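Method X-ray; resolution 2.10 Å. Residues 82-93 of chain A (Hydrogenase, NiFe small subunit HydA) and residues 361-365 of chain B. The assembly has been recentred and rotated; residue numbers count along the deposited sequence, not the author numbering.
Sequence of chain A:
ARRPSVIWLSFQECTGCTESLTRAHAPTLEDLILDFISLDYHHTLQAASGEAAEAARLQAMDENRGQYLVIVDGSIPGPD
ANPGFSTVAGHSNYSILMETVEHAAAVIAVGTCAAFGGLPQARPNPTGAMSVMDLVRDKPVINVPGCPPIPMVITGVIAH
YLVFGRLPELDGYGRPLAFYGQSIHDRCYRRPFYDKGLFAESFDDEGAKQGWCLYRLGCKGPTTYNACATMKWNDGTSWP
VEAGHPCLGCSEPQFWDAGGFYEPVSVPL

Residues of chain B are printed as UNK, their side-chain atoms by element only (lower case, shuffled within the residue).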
# COMPACT_ATOMS: atom_id res chain seq x y z
N ASN A 82 -13.22 11.22 19.65
CA ASN A 82 -12.40 12.42 19.49
C ASN A 82 -12.33 12.77 17.98
O ASN A 82 -11.92 11.96 17.18
CB ASN A 82 -11.01 12.16 20.02
CG ASN A 82 -10.26 13.42 20.32
OD1 ASN A 82 -9.83 13.59 21.46
ND2 ASN A 82 -10.19 14.37 19.38
N PRO A 83 -12.75 13.99 17.61
CA PRO A 83 -12.73 14.50 16.22
C PRO A 83 -11.28 14.46 15.68
O PRO A 83 -11.10 14.30 14.46
CB PRO A 83 -13.23 15.94 16.33
CG PRO A 83 -13.70 16.14 17.79
CD PRO A 83 -13.48 14.88 18.57
N GLY A 84 -10.28 14.46 16.58
CA GLY A 84 -8.86 14.36 16.18
C GLY A 84 -8.30 12.99 15.77
O GLY A 84 -7.21 12.91 15.17
N PHE A 85 -9.04 11.90 16.03
CA PHE A 85 -8.60 10.58 15.52
C PHE A 85 -8.40 10.53 13.98
O PHE A 85 -7.49 9.86 13.50
CB PHE A 85 -9.60 9.48 15.89
CG PHE A 85 -9.63 9.10 17.37
CD1 PHE A 85 -10.84 8.84 18.01
CD2 PHE A 85 -8.46 9.07 18.14
CE1 PHE A 85 -10.89 8.50 19.40
CE2 PHE A 85 -8.48 8.74 19.51
CZ PHE A 85 -9.69 8.44 20.14
N SER A 86 -9.21 11.23 13.19
CA SER A 86 -9.00 11.15 11.73
C SER A 86 -9.55 12.45 11.16
O SER A 86 -10.74 12.74 11.31
CB SER A 86 -9.81 9.99 11.15
OG SER A 86 -9.51 9.74 9.75
N THR A 87 -8.68 13.26 10.54
CA THR A 87 -9.12 14.57 10.01
C THR A 87 -8.48 14.71 8.63
O THR A 87 -7.49 13.98 8.29
CB THR A 87 -8.58 15.72 10.95
OG1 THR A 87 -7.16 15.65 10.89
CG2 THR A 87 -9.01 15.49 12.41
N VAL A 88 -9.05 15.60 7.83
CA VAL A 88 -8.46 16.02 6.55
C VAL A 88 -8.58 17.52 6.49
O VAL A 88 -9.64 18.04 6.83
CB VAL A 88 -9.24 15.43 5.31
CG1 VAL A 88 -8.62 15.94 4.01
CG2 VAL A 88 -9.21 13.88 5.32
N ALA A 89 -7.51 18.23 6.11
CA ALA A 89 -7.54 19.71 6.07
C ALA A 89 -8.09 20.35 7.42
O ALA A 89 -8.87 21.29 7.40
CB ALA A 89 -8.39 20.20 4.86
N GLY A 90 -7.80 19.73 8.57
CA GLY A 90 -8.28 20.27 9.84
C GLY A 90 -9.73 20.01 10.20
O GLY A 90 -10.20 20.57 11.16
N HIS A 91 -10.47 19.21 9.41
CA HIS A 91 -11.83 18.80 9.75
C HIS A 91 -11.91 17.29 10.02
O HIS A 91 -11.23 16.53 9.36
CB HIS A 91 -12.76 19.10 8.58
CG HIS A 91 -12.86 20.56 8.28
ND1 HIS A 91 -13.84 21.36 8.82
CD2 HIS A 91 -12.12 21.35 7.46
CE1 HIS A 91 -13.68 22.60 8.38
NE2 HIS A 91 -12.66 22.62 7.54
N SER A 92 -12.84 16.88 10.89
CA SER A 92 -12.97 15.48 11.23
C SER A 92 -13.61 14.76 10.08
O SER A 92 -14.36 15.33 9.30
CB SER A 92 -13.84 15.34 12.50
OG SER A 92 -15.16 15.74 12.17
N ASN A 93 -13.33 13.46 9.98
CA ASN A 93 -13.96 12.65 8.94
C ASN A 93 -15.48 12.76 9.09
O ASN A 93 -16.21 12.75 8.08
CB ASN A 93 -13.58 11.18 9.10
CG ASN A 93 -12.16 10.84 8.56
OD1 ASN A 93 -11.73 9.68 8.69
ND2 ASN A 93 -11.40 11.84 8.11
N UNK B 361 -8.25 20.96 18.44
CA UNK B 361 -9.66 20.52 18.17
C UNK B 361 -10.06 21.02 16.77
O UNK B 361 -9.91 22.19 16.51
c UNK B 361 -10.63 21.09 19.24
N UNK B 362 -10.56 20.14 15.89
CA UNK B 362 -11.13 20.55 14.60
C UNK B 362 -12.30 21.47 14.83
O UNK B 362 -13.03 21.28 15.78
c UNK B 362 -11.67 19.24 14.06
c UNK B 362 -10.50 18.67 16.04
c UNK B 362 -10.68 18.18 14.63
N UNK B 363 -12.56 22.43 13.92
CA UNK B 363 -11.82 22.76 12.70
C UNK B 363 -10.57 23.59 13.11
O UNK B 363 -10.68 24.44 13.95
c UNK B 363 -13.79 23.24 14.09
c UNK B 363 -13.66 24.31 13.01
c UNK B 363 -12.84 23.63 11.91
N UNK B 364 -9.38 23.25 12.60
CA UNK B 364 -8.23 24.08 12.93
C UNK B 364 -7.48 24.44 11.66
O UNK B 364 -7.65 23.78 10.64
o UNK B 364 -4.99 18.46 11.84
c UNK B 364 -5.04 20.89 11.90
c UNK B 364 -5.56 19.66 12.30
c UNK B 364 -6.63 19.59 13.19
c UNK B 364 -5.64 22.08 12.38
c UNK B 364 -6.73 22.03 13.26
c UNK B 364 -7.33 23.31 13.86
c UNK B 364 -7.23 20.76 13.63
N UNK B 365 -6.67 25.49 11.74
CA UNK B 365 -5.87 25.96 10.60
C UNK B 365 -4.37 25.68 10.81
O UNK B 365 -3.61 25.68 9.85
c UNK B 365 -8.21 27.22 9.02
n UNK B 365 -8.57 27.32 6.46
c UNK B 365 -7.53 27.96 10.19
c UNK B 365 -6.07 27.50 10.37
c UNK B 365 -8.25 28.10 7.74
O HOH W 1 -6.00 17.67 9.31

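Position 361 of chain B carries a single side-chain carbon, a CB with nothing beyond it. That carbon points sideways, and CB comes no closer to the chain A stretch than 6.0 Å, to Pro83(A) CG, so it makes no contact. One carbon and no more identifies Ala361(B).

At position 362 three side-chain carbons close a ring onto the backbone N. The CA-to-CB bond points toward chain A, and the ring lies among Pro83(A), Thr87(A) and Gly90(A), its CB 3.5 Å from Gly90(A) O. A ring that includes the backbone N is that of proline, Pro362(B). Its CG packs 3.8 Å from Pro83(A) CB and 3.9 Å from Thr87(A) CG2, giving the ring an apolar seat; no other residue of its stretch has more of its surface covered.

Position 363 repeats the pattern, three carbons closing onto the backbone N, but the peptide bond before it is cis. Its CB, directed sideways, lies 3.8 Å from His91(A) CE1, approaching the imidazole obliquely. This is Pro363(B). Its backbone contributes as well: CA lies 3.1 Å from Gly90(A) O, with an angle of 156° at the hydrogen, a CA-H...O contact.

Position 364 has one carbon leading to a six-carbon ring that bears an oxygen. The CA-to-CB bond points sideways, yet the ring reaches back to the turn of chain A, where Gly90(A) CA sits over its face. A hydroxylated six-membered ring on one carbon is tyrosine, Tyr364(B), with chi1 in the p well. Gly90(A) CA is 3.7 Å from the ring centroid and 9° off the normal, a CH-pi contact.

Position 365 bears four carbons in a row ending in nitrogen. The CA-to-CB bond points away from chain A, although the end comes nearer. It is Lys365(B), a bystander here: at its nearest, NZ stays 6.1 Å from Ala89(A) O.

The contact centres on the type I' turn from Val88(A) to His91(A). Gly90(A) O accepts a hydrogen bond from Tyr364(B) N at 3.2 Å while also receiving the CA-H of Pro363(B). Gly90(A) has positive phi, which favours glycine, and an ideal CB there would clash with Tyr364(B) O at 2.2 Å; its CA lies over the aromatic face. A water secures the ring's far end: it donates to Thr87(A) OG1, accepts from Gly90(A) N and hydrogen-bonds Tyr364(B) OH, each at 2.8 Å. One backbone hydrogen bond, aromatic cover and a water bridge thus meet at and beside one turn, with Pro362(B) packed beside it.

Chain B (361-365) APPYK
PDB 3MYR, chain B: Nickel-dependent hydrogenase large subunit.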